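Local coordinates for sulfite dehydrogenase (Paracoccus pantotrophus, PDB 2XTS) that oxidises protein-bound sulfane sulfur in the Sox pathway, using a molybdenum cofactor and passing the electrons on to haem, at the interface of chains A and B. Numbering follows the deposited sequence. Chains: chain A/B, Sulfite dehydrogenase.

The interface of chains A and B. Residues chain A 107-111; chain B 285, 287, 314, 330.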
loop_
_atom_site.group_PDB
_atom_site.type_symbol
_atom_site.label_atom_id
_atom_site.label_comp_id
_atom_site.label_asym_id
_atom_site.label_seq_id
_atom_site.Cartn_x
_atom_site.Cartn_y
_atom_site.Cartn_z
ATOM N N LEU A 107 4.214 -9.464 19.676
ATOM C CA LEU A 107 4.908 -8.228 19.293
ATOM C C LEU A 107 6.322 -8.141 19.870
ATOM O O LEU A 107 7.025 -7.174 19.624
ATOM C CB LEU A 107 4.119 -6.994 19.732
ATOM C CG LEU A 107 2.793 -6.750 19.008
ATOM C CD1 LEU A 107 2.084 -5.629 19.731
ATOM C CD2 LEU A 107 3.005 -6.379 17.530
ATOM N N ARG A 108 6.755 -9.149 20.622
ATOM C CA ARG A 108 8.072 -9.140 21.262
ATOM C C ARG A 108 9.076 -10.073 20.626
ATOM O O ARG A 108 10.239 -10.065 21.032
ATOM C CB ARG A 108 7.911 -9.452 22.748
ATOM C CG ARG A 108 7.005 -8.503 23.460
ATOM C CD ARG A 108 6.746 -8.915 24.874
ATOM N NE ARG A 108 7.953 -8.787 25.672
ATOM C CZ ARG A 108 8.033 -9.066 26.967
ATOM N NH1 ARG A 108 6.978 -9.522 27.624
ATOM N NH2 ARG A 108 9.178 -8.874 27.597
ATOM N N PHE A 109 8.640 -10.873 19.651
ATOM C CA PHE A 109 9.552 -11.746 18.906
ATOM C C PHE A 109 10.272 -11.019 17.771
ATOM O O PHE A 109 9.748 -10.063 17.197
ATOM C CB PHE A 109 8.796 -12.903 18.268
ATOM C CG PHE A 109 8.416 -14.009 19.229
ATOM C CD1 PHE A 109 9.311 -15.032 19.524
ATOM C CD2 PHE A 109 7.169 -14.030 19.847
ATOM C CE1 PHE A 109 8.959 -16.053 20.381
ATOM C CE2 PHE A 109 6.824 -15.050 20.725
ATOM C CZ PHE A 109 7.723 -16.043 20.987
ATOM N N PRO A 110 11.456 -11.512 17.388
ATOM C CA PRO A 110 12.161 -10.918 16.256
ATOM C C PRO A 110 11.301 -10.949 14.995
ATOM O O PRO A 110 10.673 -11.964 14.681
ATOM C CB PRO A 110 13.407 -11.798 16.130
ATOM C CG PRO A 110 13.662 -12.250 17.540
ATOM C CD PRO A 110 12.284 -12.513 18.094
ATOM N N ARG A 111 11.310 -9.846 14.257
ATOM C CA ARG A 111 10.455 -9.678 13.087
ATOM C C ARG A 111 11.162 -9.862 11.768
ATOM O O ARG A 111 12.354 -9.642 11.667
ATOM C CB ARG A 111 9.811 -8.295 13.108
ATOM C CG ARG A 111 8.941 -8.084 14.336
ATOM C CD ARG A 111 8.352 -6.688 14.415
ATOM N NE ARG A 111 7.675 -6.515 15.690
ATOM C CZ ARG A 111 7.287 -5.353 16.199
ATOM N NH1 ARG A 111 7.406 -4.233 15.497
ATOM N NH2 ARG A 111 6.743 -5.337 17.394
ATOM N N VAL B 285 11.379 -5.428 21.057
ATOM C CA VAL B 285 11.717 -5.077 19.690
ATOM C C VAL B 285 11.939 -3.576 19.586
ATOM O O VAL B 285 11.046 -2.806 19.924
ATOM C CB VAL B 285 10.593 -5.500 18.706
ATOM C CG1 VAL B 285 10.893 -4.969 17.319
ATOM C CG2 VAL B 285 10.455 -7.028 18.709
ATOM N N SER B 287 12.205 -0.932 16.729
ATOM C CA SER B 287 11.861 -0.839 15.317
ATOM C C SER B 287 12.014 0.597 14.860
ATOM O O SER B 287 11.728 1.505 15.637
ATOM C CB SER B 287 10.413 -1.273 15.147
ATOM O OG SER B 287 10.040 -1.241 13.779
ATOM N N ARG B 314 19.726 -4.564 12.223
ATOM C CA ARG B 314 19.586 -5.222 10.929
ATOM C C ARG B 314 18.553 -4.481 10.097
ATOM O O ARG B 314 17.611 -3.884 10.619
ATOM C CB ARG B 314 19.216 -6.703 11.061
ATOM C CG ARG B 314 17.800 -6.950 11.552
ATOM C CD ARG B 314 17.535 -8.436 11.690
ATOM N NE ARG B 314 16.171 -8.685 12.132
ATOM C CZ ARG B 314 15.752 -8.573 13.391
ATOM N NH1 ARG B 314 16.574 -8.208 14.369
ATOM N NH2 ARG B 314 14.488 -8.817 13.686
ATOM N N ASP B 330 16.729 -6.394 18.353
ATOM C CA ASP B 330 16.056 -7.068 19.443
ATOM C C ASP B 330 16.942 -7.050 20.665
ATOM O O ASP B 330 18.110 -7.409 20.552
ATOM C CB ASP B 330 15.716 -8.491 19.006
ATOM C CG ASP B 330 14.793 -8.497 17.782
ATOM O OD1 ASP B 330 13.686 -7.964 17.913
ATOM O OD2 ASP B 330 15.186 -8.982 16.696
HETATM O O HOH W 1 12.526 -7.510 15.476
HETATM O O HOH W 2 8.430 -5.473 21.526
HETATM O O HOH W 3 14.351 -8.941 9.935
#
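Two copies of the sulfite dehydrogenase chain meet in this two-fold symmetric subunit interface; the patch and its twin, each a loop against strands of the partner, probably help hold the pair together. B:Val285 is the apolar wedge. Its CG1, anti to the backbone N (chi1 173°), lies over the centre of one face of the A:Arg111 guanidinium, 3.8 Å from CZ, while CG2 points among the loop carbonyls, 3.5 Å from A:Phe109 O. A branched aliphatic suits this place, needing no polar partner. A:Arg111 runs extended back along the loop (chi1 -61°), so that NH2 donates to a lone pair of A:Leu107 O at 2.9 Å, which helps brace the loop and steady the guanidinium under CG1. An alanine here removes that bond and the flat group under B:Val285, and would probably loosen the loop and weaken the packing. B:Arg314 presents its NE-NH2 edge: NH2 gives a nearly straight bond (173° at H) to a lone pair of A:Arg111 O at 3.1 Å, and NE reaches the same oxygen through a water. Its NH1 forms a salt bridge with B:Asp330 OD2 (2.8 Å), helping to fix the guanidinium's rotation; the paired charges probably offset each other. OD2 also lies 3.4 Å from CB of A:Pro110, whose rigid ring suits a loop. This loop joins helix 103-106 to strand 112-119; B contributes strands 282-291, 314-316 and 325-333 from its dimerisation domain.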